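Local coordinates for beta-galactosidase (Trichoderma reesei, PDB 3OGS), which probably hydrolyses terminal non-reducing beta-D-galactose residues from beta-D-galactosides, as a member of glycosyl hydrolase family 35, at residues Glu46-Arg51 and Asn320-Phe325; Thr72-Val77 and Tyr110-Pro115; Ala297-Glu302 and Arg356-Glu361; Gly327-Asn332 and Thr340-Gly345. All blocks are in the same frame, centred on the assembly; numbering follows the deposited sequence.

Contact 1. Residues Glu46-Arg51 and Asn320-Phe325. With IPT (1-methylethyl 1-thio-beta-D-galactopyranoside), chain E.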
# COMPACT_ATOMS: atom_id res chain seq x y z
N GLU A 46 4.31 2.92 -4.18
CA GLU A 46 4.32 3.14 -2.71
C GLU A 46 4.29 1.83 -1.90
O GLU A 46 3.42 1.00 -2.18
CB GLU A 46 3.10 4.03 -2.30
CG GLU A 46 3.18 4.52 -0.80
CD GLU A 46 3.89 5.91 -0.58
OE1 GLU A 46 4.37 6.61 -1.56
OE2 GLU A 46 3.92 6.32 0.62
N VAL A 47 5.20 1.63 -0.92
CA VAL A 47 5.25 0.46 0.01
C VAL A 47 5.57 1.01 1.43
O VAL A 47 6.46 1.90 1.59
CB VAL A 47 6.38 -0.56 -0.37
CG1 VAL A 47 6.59 -1.69 0.68
CG2 VAL A 47 6.23 -1.13 -1.86
N HIS A 48 4.88 0.55 2.48
CA HIS A 48 5.11 1.07 3.81
C HIS A 48 5.77 -0.03 4.71
O HIS A 48 5.05 -1.00 5.10
CB HIS A 48 3.77 1.65 4.49
CG HIS A 48 3.15 2.81 3.74
ND1 HIS A 48 1.84 3.21 3.90
CD2 HIS A 48 3.70 3.69 2.85
CE1 HIS A 48 1.57 4.25 3.12
NE2 HIS A 48 2.69 4.57 2.47
N PRO A 49 7.08 0.13 5.07
CA PRO A 49 7.76 -0.98 5.80
C PRO A 49 7.09 -1.42 7.08
O PRO A 49 7.05 -2.64 7.41
CB PRO A 49 9.19 -0.49 6.07
CG PRO A 49 9.25 1.00 5.83
CD PRO A 49 7.95 1.32 4.87
N PHE A 50 6.51 -0.46 7.81
CA PHE A 50 5.81 -0.79 9.08
C PHE A 50 4.53 -1.66 8.93
O PHE A 50 3.99 -2.17 9.93
CB PHE A 50 5.56 0.52 9.92
CG PHE A 50 4.74 1.60 9.17
CD1 PHE A 50 3.34 1.53 9.11
CD2 PHE A 50 5.39 2.66 8.49
CE1 PHE A 50 2.57 2.52 8.37
CE2 PHE A 50 4.61 3.66 7.77
CZ PHE A 50 3.22 3.54 7.70
N ARG A 51 3.96 -1.75 7.71
CA ARG A 51 2.77 -2.58 7.46
C ARG A 51 3.12 -4.04 6.98
O ARG A 51 2.22 -4.82 6.68
CB ARG A 51 1.82 -1.81 6.41
CG ARG A 51 1.04 -0.56 7.03
CD ARG A 51 0.25 0.25 5.97
NE ARG A 51 -0.93 0.92 6.55
CZ ARG A 51 -1.29 2.20 6.39
NH1 ARG A 51 -0.52 3.11 5.73
NH2 ARG A 51 -2.46 2.58 6.94
N ASN A 320 4.47 8.51 -9.06
CA ASN A 320 4.41 7.48 -8.02
C ASN A 320 2.96 7.03 -7.80
O ASN A 320 2.02 7.92 -7.67
CB ASN A 320 4.94 8.05 -6.70
CG ASN A 320 4.85 7.05 -5.56
OD1 ASN A 320 5.42 5.91 -5.61
ND2 ASN A 320 4.17 7.50 -4.46
N ILE A 321 2.76 5.70 -7.77
CA ILE A 321 1.42 5.05 -7.66
C ILE A 321 1.11 4.71 -6.17
O ILE A 321 1.80 3.86 -5.53
CB ILE A 321 1.31 3.77 -8.63
CG1 ILE A 321 1.60 4.11 -10.12
CG2 ILE A 321 -0.12 3.02 -8.39
CD1 ILE A 321 0.62 5.27 -10.65
N TYR A 322 0.12 5.45 -5.56
CA TYR A 322 -0.25 5.28 -4.12
C TYR A 322 -1.59 4.48 -4.00
O TYR A 322 -2.60 5.01 -4.54
CB TYR A 322 -0.41 6.66 -3.41
CG TYR A 322 -0.65 6.59 -1.90
CD1 TYR A 322 -1.83 6.04 -1.37
CD2 TYR A 322 0.35 7.02 -0.97
CE1 TYR A 322 -2.05 5.87 0.05
CE2 TYR A 322 0.14 6.88 0.46
CZ TYR A 322 -1.06 6.27 0.97
OH TYR A 322 -1.24 6.11 2.36
N MET A 323 -1.67 3.24 -3.48
CA MET A 323 -0.57 2.27 -3.00
C MET A 323 -0.20 1.32 -4.21
O MET A 323 -1.03 1.16 -5.14
CB MET A 323 -1.20 1.38 -1.95
CG MET A 323 -1.51 2.22 -0.58
SD MET A 323 -0.01 3.09 0.10
CE MET A 323 1.14 1.78 0.81
N THR A 324 1.00 0.72 -4.22
CA THR A 324 1.33 -0.41 -5.13
C THR A 324 1.25 -1.73 -4.33
O THR A 324 0.76 -2.75 -4.87
CB THR A 324 2.70 -0.17 -5.79
OG1 THR A 324 2.59 1.06 -6.61
CG2 THR A 324 3.17 -1.34 -6.70
N PHE A 325 1.79 -1.77 -3.08
CA PHE A 325 1.50 -2.87 -2.19
C PHE A 325 1.09 -2.20 -0.85
O PHE A 325 1.85 -1.43 -0.28
CB PHE A 325 2.79 -3.75 -1.94
CG PHE A 325 2.64 -4.68 -0.75
CD1 PHE A 325 1.77 -5.81 -0.80
CD2 PHE A 325 3.36 -4.41 0.46
CE1 PHE A 325 1.62 -6.68 0.38
CE2 PHE A 325 3.25 -5.25 1.61
CZ PHE A 325 2.38 -6.40 1.60
C1 IPT E . -3.34 11.94 0.56
C2 IPT E . -2.37 11.78 1.76
O2 IPT E . -1.11 12.44 1.44
C3 IPT E . -1.99 10.31 1.98
O3 IPT E . -1.18 10.16 3.17
C4 IPT E . -3.23 9.36 2.08
O4 IPT E . -3.94 9.80 3.29
C5 IPT E . -4.11 9.57 0.78
O5 IPT E . -4.40 11.00 0.72
C6 IPT E . -5.42 8.74 0.78
O6 IPT E . -5.19 7.31 0.85
S1 IPT E . -4.02 13.61 0.64
C1' IPT E . -4.91 13.46 -0.91
C2' IPT E . -6.45 13.37 -0.89
C3' IPT E . -4.49 14.56 -1.86
O HOH W 1 2.60 -1.21 2.38

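Contact 2. Residues Thr72-Val77 and Tyr110-Pro115. With IPT (1-methylethyl 1-thio-beta-D-galactopyranoside), chain E.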
# COMPACT_ATOMS: atom_id res chain seq x y z
N THR A 72 11.93 2.63 -8.78
CA THR A 72 11.84 3.36 -7.48
C THR A 72 10.66 2.84 -6.64
O THR A 72 9.59 2.43 -7.19
CB THR A 72 11.74 4.90 -7.75
OG1 THR A 72 12.85 5.34 -8.59
CG2 THR A 72 11.67 5.78 -6.46
N VAL A 73 10.82 2.89 -5.30
CA VAL A 73 9.75 2.72 -4.31
C VAL A 73 9.73 3.97 -3.34
O VAL A 73 10.83 4.54 -3.03
CB VAL A 73 10.06 1.42 -3.50
CG1 VAL A 73 9.30 1.48 -2.14
CG2 VAL A 73 9.56 0.19 -4.35
N SER A 74 8.51 4.46 -3.02
CA SER A 74 8.28 5.62 -2.08
C SER A 74 7.78 5.03 -0.80
O SER A 74 6.99 4.05 -0.89
CB SER A 74 7.19 6.52 -2.74
OG SER A 74 6.83 7.55 -1.81
N PHE A 75 8.21 5.56 0.39
CA PHE A 75 7.82 4.97 1.68
C PHE A 75 7.61 6.05 2.77
O PHE A 75 8.41 7.03 2.84
CB PHE A 75 8.84 3.86 2.22
CG PHE A 75 10.21 4.37 2.66
CD1 PHE A 75 11.26 4.67 1.74
CD2 PHE A 75 10.45 4.64 4.06
CE1 PHE A 75 12.55 5.13 2.22
CE2 PHE A 75 11.71 5.09 4.55
CZ PHE A 75 12.75 5.42 3.61
N TYR A 76 6.59 5.85 3.63
CA TYR A 76 6.44 6.62 4.91
C TYR A 76 7.25 5.95 6.07
O TYR A 76 7.48 4.70 6.03
CB TYR A 76 4.94 6.75 5.38
CG TYR A 76 4.08 7.77 4.57
CD1 TYR A 76 4.55 9.11 4.32
CD2 TYR A 76 2.81 7.43 4.14
CE1 TYR A 76 3.67 10.08 3.61
CE2 TYR A 76 1.94 8.35 3.47
CZ TYR A 76 2.40 9.67 3.20
OH TYR A 76 1.53 10.54 2.52
N VAL A 77 7.51 6.75 7.13
CA VAL A 77 7.91 6.22 8.43
C VAL A 77 6.86 6.74 9.45
O VAL A 77 6.46 7.95 9.38
CB VAL A 77 9.36 6.71 8.82
CG1 VAL A 77 9.78 6.14 10.21
CG2 VAL A 77 10.46 6.32 7.71
N TYR A 110 15.74 2.11 -6.36
CA TYR A 110 16.07 3.40 -5.63
C TYR A 110 14.90 3.81 -4.74
O TYR A 110 13.81 3.29 -4.95
CB TYR A 110 16.45 4.57 -6.57
CG TYR A 110 17.77 4.36 -7.26
CD1 TYR A 110 18.96 4.28 -6.52
CD2 TYR A 110 17.85 4.20 -8.65
CE1 TYR A 110 20.23 4.12 -7.17
CE2 TYR A 110 19.10 4.04 -9.30
CZ TYR A 110 20.28 3.97 -8.56
OH TYR A 110 21.54 3.81 -9.19
N LEU A 111 15.11 4.71 -3.73
CA LEU A 111 14.01 5.09 -2.79
C LEU A 111 13.74 6.60 -2.61
O LEU A 111 14.70 7.46 -2.65
CB LEU A 111 14.42 4.55 -1.39
CG LEU A 111 14.48 2.99 -1.22
CD1 LEU A 111 15.06 2.59 0.21
CD2 LEU A 111 13.15 2.25 -1.57
N LEU A 112 12.42 6.95 -2.50
CA LEU A 112 11.95 8.29 -2.06
C LEU A 112 11.52 8.21 -0.60
O LEU A 112 10.48 7.46 -0.26
CB LEU A 112 10.78 8.79 -3.02
CG LEU A 112 9.82 9.85 -2.43
CD1 LEU A 112 10.49 11.17 -1.87
CD2 LEU A 112 8.73 10.25 -3.56
N ALA A 113 12.30 8.85 0.31
CA ALA A 113 11.98 8.77 1.77
C ALA A 113 11.00 9.88 2.26
O ALA A 113 11.22 11.07 1.95
CB ALA A 113 13.34 8.83 2.62
N ARG A 114 9.88 9.48 2.90
CA ARG A 114 8.82 10.47 3.43
C ARG A 114 8.54 10.32 4.93
O ARG A 114 7.54 9.61 5.33
CB ARG A 114 7.55 10.38 2.57
CG ARG A 114 7.90 9.98 1.08
CD ARG A 114 6.69 10.43 0.14
NE ARG A 114 5.48 9.57 0.31
CZ ARG A 114 4.21 9.97 0.10
NH1 ARG A 114 3.91 11.26 -0.11
NH2 ARG A 114 3.19 9.11 0.25
N PRO A 115 9.47 10.84 5.79
CA PRO A 115 9.34 10.50 7.24
C PRO A 115 8.45 11.41 8.10
O PRO A 115 8.42 11.22 9.37
CB PRO A 115 10.78 10.52 7.74
CG PRO A 115 11.42 11.72 6.96
CD PRO A 115 10.76 11.53 5.50
C1 IPT E . -3.34 11.94 0.56
C2 IPT E . -2.37 11.78 1.76
O2 IPT E . -1.11 12.44 1.44
C3 IPT E . -1.99 10.31 1.98
O3 IPT E . -1.18 10.16 3.17
C4 IPT E . -3.23 9.36 2.08
O4 IPT E . -3.94 9.80 3.29
C5 IPT E . -4.11 9.57 0.78
O5 IPT E . -4.40 11.00 0.72
C6 IPT E . -5.42 8.74 0.78
O6 IPT E . -5.19 7.31 0.85
S1 IPT E . -4.02 13.61 0.64
C1' IPT E . -4.91 13.46 -0.91
C2' IPT E . -6.45 13.37 -0.89
C3' IPT E . -4.49 14.56 -1.86

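Contact 3. Residues Ala297-Glu302 and Arg356-Glu361. With MAN (alpha-D-mannopyranose), chain B; NAG (2-acetamido-2-deoxy-beta-D-glucopyranose), chain C; MAN (alpha-D-mannopyranose), chain D; BMA (beta-D-mannopyranose), chain F.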
# COMPACT_ATOMS: atom_id res chain seq x y z
N ALA A 297 -12.24 -3.14 -8.51
CA ALA A 297 -13.09 -3.12 -9.72
C ALA A 297 -13.32 -1.67 -10.21
O ALA A 297 -13.47 -1.44 -11.42
CB ALA A 297 -14.45 -3.84 -9.50
N LEU A 298 -13.30 -0.70 -9.30
CA LEU A 298 -13.40 0.72 -9.67
C LEU A 298 -12.03 1.18 -10.24
O LEU A 298 -11.97 1.69 -11.35
CB LEU A 298 -13.81 1.61 -8.48
CG LEU A 298 -13.72 3.15 -8.72
CD1 LEU A 298 -14.82 3.67 -9.78
CD2 LEU A 298 -13.85 3.92 -7.35
N VAL A 299 -10.93 0.88 -9.53
CA VAL A 299 -9.60 1.34 -9.95
C VAL A 299 -8.90 0.14 -10.66
O VAL A 299 -7.93 -0.50 -10.11
CB VAL A 299 -8.73 1.92 -8.73
CG1 VAL A 299 -7.42 2.53 -9.25
CG2 VAL A 299 -9.52 2.96 -7.85
N ASN A 300 -9.45 -0.23 -11.83
CA ASN A 300 -9.05 -1.51 -12.59
C ASN A 300 -8.12 -1.27 -13.75
O ASN A 300 -7.51 -0.17 -13.89
CB ASN A 300 -10.35 -2.30 -13.01
CG ASN A 300 -11.11 -1.57 -14.14
OD1 ASN A 300 -10.77 -0.42 -14.47
ND2 ASN A 300 -12.10 -2.21 -14.71
N HIS A 301 -7.94 -2.28 -14.60
CA HIS A 301 -7.00 -2.17 -15.73
C HIS A 301 -7.46 -1.10 -16.71
O HIS A 301 -6.61 -0.48 -17.36
CB HIS A 301 -6.78 -3.58 -16.48
CG HIS A 301 -8.02 -4.16 -17.11
ND1 HIS A 301 -8.28 -4.05 -18.48
CD2 HIS A 301 -9.11 -4.78 -16.56
CE1 HIS A 301 -9.46 -4.60 -18.74
NE2 HIS A 301 -9.97 -5.07 -17.61
N GLU A 302 -8.77 -0.93 -16.88
CA GLU A 302 -9.34 0.17 -17.74
C GLU A 302 -9.10 1.59 -17.19
O GLU A 302 -8.69 2.51 -17.98
CB GLU A 302 -10.86 -0.03 -18.00
CG GLU A 302 -11.20 -1.38 -18.70
CD GLU A 302 -12.73 -1.72 -18.75
OE1 GLU A 302 -13.50 -1.30 -17.83
OE2 GLU A 302 -13.14 -2.41 -19.72
N ARG A 356 -4.00 -10.12 -10.31
CA ARG A 356 -5.08 -9.16 -10.85
C ARG A 356 -4.71 -8.63 -12.20
O ARG A 356 -3.53 -8.38 -12.45
CB ARG A 356 -5.31 -7.90 -9.88
CG ARG A 356 -5.94 -8.29 -8.44
CD ARG A 356 -5.97 -7.03 -7.54
NE ARG A 356 -6.97 -7.22 -6.51
CZ ARG A 356 -6.97 -6.67 -5.26
NH1 ARG A 356 -5.98 -5.89 -4.82
NH2 ARG A 356 -8.02 -6.90 -4.46
N GLU A 357 -5.67 -8.37 -13.10
CA GLU A 357 -5.35 -7.94 -14.48
C GLU A 357 -4.65 -6.60 -14.47
O GLU A 357 -3.81 -6.32 -15.34
CB GLU A 357 -6.68 -7.86 -15.35
CG GLU A 357 -6.29 -7.75 -16.95
CD GLU A 357 -7.45 -8.07 -17.92
OE1 GLU A 357 -8.33 -8.91 -17.56
OE2 GLU A 357 -7.43 -7.58 -19.06
N LYS A 358 -5.03 -5.70 -13.52
CA LYS A 358 -4.29 -4.39 -13.43
C LYS A 358 -2.78 -4.51 -13.20
O LYS A 358 -2.09 -3.59 -13.63
CB LYS A 358 -4.95 -3.49 -12.32
CG LYS A 358 -4.86 -4.06 -10.89
CD LYS A 358 -5.70 -3.16 -9.85
CE LYS A 358 -5.03 -1.76 -9.69
NZ LYS A 358 -5.74 -0.94 -8.63
N TYR A 359 -2.27 -5.58 -12.56
CA TYR A 359 -0.79 -5.78 -12.41
C TYR A 359 -0.17 -5.97 -13.85
O TYR A 359 0.85 -5.29 -14.18
CB TYR A 359 -0.48 -7.04 -11.53
CG TYR A 359 1.03 -7.33 -11.45
CD1 TYR A 359 1.69 -8.06 -12.51
CD2 TYR A 359 1.81 -6.78 -10.42
CE1 TYR A 359 3.14 -8.34 -12.41
CE2 TYR A 359 3.21 -7.02 -10.34
CZ TYR A 359 3.86 -7.76 -11.39
OH TYR A 359 5.23 -8.10 -11.35
N SER A 360 -0.76 -6.88 -14.67
CA SER A 360 -0.24 -7.20 -16.05
C SER A 360 -0.32 -5.98 -16.97
O SER A 360 0.63 -5.68 -17.69
CB SER A 360 -0.94 -8.48 -16.64
OG SER A 360 -0.60 -9.63 -15.86
N GLU A 361 -1.43 -5.21 -16.90
CA GLU A 361 -1.52 -3.90 -17.67
C GLU A 361 -0.46 -2.84 -17.24
O GLU A 361 0.13 -2.16 -18.08
CB GLU A 361 -2.93 -3.26 -17.49
CG GLU A 361 -3.05 -1.75 -18.07
CD GLU A 361 -2.68 -1.57 -19.58
OE1 GLU A 361 -3.01 -2.50 -20.37
OE2 GLU A 361 -2.06 -0.50 -19.98
C1 MAN B . -11.91 -7.82 -23.00
C2 MAN B . -11.59 -6.58 -23.87
C3 MAN B . -10.99 -5.47 -22.96
C4 MAN B . -12.01 -5.10 -21.92
C5 MAN B . -12.44 -6.36 -21.13
C6 MAN B . -13.61 -6.04 -20.20
O2 MAN B . -12.76 -6.04 -24.60
O3 MAN B . -10.55 -4.28 -23.68
O4 MAN B . -11.45 -4.14 -21.06
O5 MAN B . -12.80 -7.48 -21.96
O6 MAN B . -13.50 -7.04 -19.20
C1 NAG C . -5.47 -13.68 -14.50
C2 NAG C . -5.72 -13.08 -15.88
C3 NAG C . -6.72 -11.91 -15.80
C4 NAG C . -8.02 -12.36 -15.05
C5 NAG C . -7.62 -12.97 -13.67
C6 NAG C . -8.81 -13.55 -12.89
C7 NAG C . -3.72 -13.36 -17.32
C8 NAG C . -2.36 -12.81 -17.66
N2 NAG C . -4.43 -12.66 -16.43
O3 NAG C . -6.99 -11.45 -17.09
O4 NAG C . -8.87 -11.17 -14.88
O5 NAG C . -6.73 -14.10 -13.92
O6 NAG C . -9.54 -14.36 -13.82
O7 NAG C . -4.13 -14.42 -17.82
C1 MAN D . -10.01 -10.98 -19.82
C2 MAN D . -9.94 -9.60 -20.50
C3 MAN D . -10.77 -9.65 -21.83
C4 MAN D . -10.29 -10.82 -22.75
C5 MAN D . -10.23 -12.17 -22.00
C6 MAN D . -9.52 -13.29 -22.88
O2 MAN D . -8.64 -9.30 -20.94
O3 MAN D . -10.63 -8.36 -22.45
O4 MAN D . -11.14 -10.89 -23.90
O5 MAN D . -9.54 -12.04 -20.71
O6 MAN D . -9.89 -14.52 -22.35
C1 BMA F . -10.24 -11.26 -15.23
C2 BMA F . -10.98 -9.93 -14.87
C3 BMA F . -12.44 -9.98 -15.40
C4 BMA F . -12.46 -10.38 -16.90
C5 BMA F . -11.70 -11.70 -17.10
C6 BMA F . -11.63 -12.22 -18.54
O2 BMA F . -10.30 -8.79 -15.50
O3 BMA F . -12.97 -8.65 -15.18
O4 BMA F . -13.90 -10.66 -17.16
O5 BMA F . -10.32 -11.49 -16.64
O6 BMA F . -11.40 -11.12 -19.44
O HOH W 2 -7.86 -5.22 -12.88
O HOH W 3 -5.59 -3.57 -20.36

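Contact 4. Residues Gly327-Asn332 and Thr340-Gly345. With IPT (1-methylethyl 1-thio-beta-D-galactopyranoside), chain E.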
# COMPACT_ATOMS: atom_id res chain seq x y z
N GLY A 327 -0.41 -3.96 2.25
CA GLY A 327 0.00 -4.66 3.53
C GLY A 327 -1.16 -4.54 4.54
O GLY A 327 -2.38 -4.43 4.14
N THR A 328 -0.87 -4.58 5.84
CA THR A 328 -1.94 -4.76 6.83
C THR A 328 -1.78 -3.78 8.05
O THR A 328 -0.62 -3.50 8.52
CB THR A 328 -1.81 -6.27 7.39
OG1 THR A 328 -1.84 -7.21 6.27
CG2 THR A 328 -2.92 -6.63 8.44
N ASN A 329 -2.91 -3.26 8.59
CA ASN A 329 -2.85 -2.39 9.82
C ASN A 329 -2.81 -3.30 11.09
O ASN A 329 -3.79 -3.30 11.91
CB ASN A 329 -4.02 -1.38 9.87
CG ASN A 329 -4.15 -0.58 8.62
OD1 ASN A 329 -3.19 0.10 8.28
ND2 ASN A 329 -5.37 -0.50 7.99
N TRP A 330 -1.72 -4.05 11.26
CA TRP A 330 -1.59 -4.95 12.43
C TRP A 330 -1.41 -4.10 13.72
O TRP A 330 -0.96 -2.90 13.69
CB TRP A 330 -0.41 -5.98 12.21
CG TRP A 330 0.93 -5.31 12.21
CD1 TRP A 330 1.55 -4.71 11.17
CD2 TRP A 330 1.82 -5.18 13.34
NE1 TRP A 330 2.74 -4.15 11.57
CE2 TRP A 330 2.91 -4.38 12.91
CE3 TRP A 330 1.75 -5.57 14.70
CZ2 TRP A 330 3.98 -4.04 13.74
CZ3 TRP A 330 2.81 -5.23 15.56
CH2 TRP A 330 3.92 -4.42 15.08
N GLY A 331 -1.72 -4.70 14.86
CA GLY A 331 -1.20 -4.10 16.17
C GLY A 331 -1.79 -2.69 16.45
O GLY A 331 -1.06 -1.83 16.93
N ASN A 332 -3.06 -2.44 16.07
CA ASN A 332 -3.74 -1.12 16.28
C ASN A 332 -3.07 0.08 15.57
O ASN A 332 -3.30 1.26 16.00
CB ASN A 332 -3.87 -0.79 17.79
CG ASN A 332 -4.70 -1.89 18.55
OD1 ASN A 332 -5.87 -2.16 18.20
ND2 ASN A 332 -4.07 -2.56 19.58
N THR A 340 -8.91 -3.38 9.68
CA THR A 340 -7.59 -4.02 9.79
C THR A 340 -6.83 -4.10 8.43
O THR A 340 -5.62 -3.78 8.36
CB THR A 340 -7.62 -5.49 10.41
OG1 THR A 340 -8.34 -5.45 11.63
CG2 THR A 340 -6.15 -6.00 10.69
N SER A 341 -7.53 -4.48 7.35
CA SER A 341 -6.87 -4.66 6.03
C SER A 341 -6.46 -3.28 5.44
O SER A 341 -7.20 -2.25 5.56
CB SER A 341 -7.88 -5.30 5.02
OG SER A 341 -7.25 -5.48 3.71
N TYR A 342 -5.29 -3.24 4.84
CA TYR A 342 -4.93 -2.08 3.96
C TYR A 342 -4.61 -2.63 2.52
O TYR A 342 -3.79 -2.07 1.85
CB TYR A 342 -3.74 -1.23 4.53
CG TYR A 342 -3.64 0.26 4.04
CD1 TYR A 342 -4.75 1.15 4.17
CD2 TYR A 342 -2.44 0.75 3.43
CE1 TYR A 342 -4.65 2.57 3.79
CE2 TYR A 342 -2.31 2.10 3.06
CZ TYR A 342 -3.45 3.03 3.23
OH TYR A 342 -3.33 4.36 2.87
N ASP A 343 -5.38 -3.60 2.01
CA ASP A 343 -5.21 -4.14 0.61
C ASP A 343 -5.30 -2.98 -0.45
O ASP A 343 -4.50 -2.94 -1.36
CB ASP A 343 -6.27 -5.19 0.30
CG ASP A 343 -6.13 -5.75 -1.12
OD1 ASP A 343 -5.38 -6.75 -1.40
OD2 ASP A 343 -6.82 -5.17 -2.02
N TYR A 344 -6.14 -1.95 -0.15
CA TYR A 344 -6.29 -0.74 -0.98
C TYR A 344 -6.87 -1.01 -2.41
O TYR A 344 -7.01 -0.04 -3.21
CB TYR A 344 -4.92 0.04 -1.08
CG TYR A 344 -5.06 1.56 -1.15
CD1 TYR A 344 -5.29 2.37 0.03
CD2 TYR A 344 -4.86 2.26 -2.40
CE1 TYR A 344 -5.41 3.79 -0.04
CE2 TYR A 344 -4.99 3.71 -2.48
CZ TYR A 344 -5.28 4.45 -1.32
OH TYR A 344 -5.39 5.85 -1.46
N GLY A 345 -7.18 -2.30 -2.75
CA GLY A 345 -7.53 -2.67 -4.18
C GLY A 345 -6.32 -2.50 -5.09
O GLY A 345 -6.50 -2.30 -6.30
C1 IPT E . -3.34 11.94 0.56
C2 IPT E . -2.37 11.78 1.76
O2 IPT E . -1.11 12.44 1.44
C3 IPT E . -1.99 10.31 1.98
O3 IPT E . -1.18 10.16 3.17
C4 IPT E . -3.23 9.36 2.08
O4 IPT E . -3.94 9.80 3.29
C5 IPT E . -4.11 9.57 0.78
O5 IPT E . -4.40 11.00 0.72
C6 IPT E . -5.42 8.74 0.78
O6 IPT E . -5.19 7.31 0.85
S1 IPT E . -4.02 13.61 0.64
C1' IPT E . -4.91 13.46 -0.91
C2' IPT E . -6.45 13.37 -0.89
C3' IPT E . -4.49 14.56 -1.86

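Contact 1. Residues Glu46-Arg51 and Asn320-Phe325
Backbone hydrogen bonds tie E46 to I321, T324 and F325: its N gives to I321 O at 3.0 Å, while its O takes T324 N and, weakly, F325 N. I321 O also receives T324 OG1, from the opposite face. Among side chains, N320 ND2 reaches E46 OE1 on its anti side (3.0 Å), N320 OD1 pairing with S44 OG, and H48 NE2 meets the anti lone pair of E46 OE2 in the ring plane (2.8 Å). With CG anti to N (chi1 -170°), the carboxylate meets the Y322 ring obliquely, planes 39° apart and E46 CD 3.7 Å from Y322 CD2; S74 and R114 also hold it. An alanine for this glutamate would probably leave H48 NE2 without its acceptor and R114 without one salt bridge. M323, unbranched and doubly bent, brings CE over the H48 ring face in a CH-pi contact, 3.4 Å from the centroid. Beneath a TIM-barrel sugar pocket, parallel strands 38-46 and 318-322 join here, helix 58-66 packing on V47 and F325, strand 72-76 on E46.

Contact 2. Residues Thr72-Val77 and Tyr110-Pro115
The guanidinium of R114 lies flat on the ring of Y76, the planes 20° apart and the centres separated by 4.1 Å. R114 NH2 comes over the ring face, 3.1 Å from Y76 CZ, in a close flat stack. A bend at chi3 (-73°) turns the guanidinium of R114 back over the ring, and its charge is met by salt bridges to E46 and E278 and a hydrogen bond to Q176. Arginine suits the place because it offers both a flat face to the tyrosine and several N-H groups to the acids. Y76 OH in turn accepts from O3 of the bound thiogalactoside at 2.8 Å and pairs with N179, so the stack probably steadies a ring that binds the sugar.

On the other face of the sheet the side chains are apolar. F75 takes the crowded position between N and carbonyl carbon (chi1 69°), which swings its ring across to A113, CZ lying 3.6 Å from A113 CB; the small alanine lets the ring come this close. V73 and L111 run side by side, pointing the same way, with V73 CB 3.7 Å from L111 CD2.

Four regular backbone bonds and a weak one from V77 N to R114 O set the parallel register. These neighbouring TIM-barrel strands lie between strands 38-46 and 172-177, while helix 144-163 covers V77, A113 and P115.

Contact 3. Residues Ala297-Glu302 and Arg356-Glu361
K358, in the first turn of helix 357-369, reaches across to V299 at the break between helices 292-298 and 301-313, in an outer layer of the TIM barrel. Its CB lies 4.0 Å from H301 N, and CG stands between the backbone N and the carbonyl carbon (chi1 64°), which sends the chain along the break. CD and CE then draw near V299 O, at 3.5 and 3.2 Å. At the tip, NZ gives a hydrogen bond to V299 O in the carbonyl plane and others to the carbonyls of G281 and G345. Lysine suits this buried spot: a long apolar stem carries an ammonium that three backbone oxygens grip, probably offsetting its charge. N300, at the N-cap of helix 301-313, uses OD1 to take F303 N.

H301 stacks on the carboxylate of E357, the planes 15° apart, with E357 OE2 over the ring centre. The opposite face is covered by E302 CG, so the imidazole is held between two glutamate side chains. E357 also binds the N-linked glycan: OE1 accepts from BMA O2 and NAG O3, and OE2 from O2 of one mannose, besides Y556. A carboxylate, rich in acceptors, fits such a gathering of sugar hydroxyls. E302 takes a second mannose, whose O4 gives to E302 OE2 at 2.8 Å.

Contact 4. Residues Gly327-Asn332 and Thr340-Gly345
The two chains run roughly antiparallel, their end-to-end directions 160° apart, and meet in a single beta bridge of T328 with S341, where N329 N gives to T340 O at 2.8 Å and Y342 N weakly to G327 O. The pairing belongs to the loop after strand 318-322 of the TIM barrel, with N329 centring an inverse gamma turn. G327 (phi 81°) takes a backbone shape easier without a side chain.

N329 has CG anti to the carbonyl carbon (chi1 -53°), which lays its amide beside T340 and Y342. CB is 3.3 Å from T340 O, and the amide and the Y342 ring are turned 53° apart. ND2 bonds to Y339 O and OD1 to R51, so the amide serves donor and acceptor. A leucine in its place would probably leave R51 NH2 and Y339 O without these partners. Threonine methyls, CG2 of T328 and T340, touch at 4.0 Å, while their hydroxyls turn to E350 and K930.

S341 OG, also bonded to E350, accepts D343 N in an ST turn, and D343 OD2 accepts G345 N in an Asx turn. These turns present Y344, whose OH donates to O6 of the bound thiogalactoside at 2.7 Å.

Contacts 1, 2 and 4 converge on the bound thiogalactoside, whereas contact 3 lies on the glycan side, its centre about 17 Å from that of contact 1 and about 24 Å from that of contact 2. Contacts 1 and 2 share one sheet: E46 OE1 meets S74 OG at 2.6 Å and E46 OE2 meets R114 NH2 at 2.9 Å, placing a charged network behind the galactose-binding Y76. Contact 4 joins contact 1 through the hydroxyls of Y322 and Y342, 2.8 Å apart; Y342 also bonds to galactose-binding E122. Contact 3 touches the same loop, with K358 NZ 2.8 Å from G345 O and R356 salt-bridged to D343.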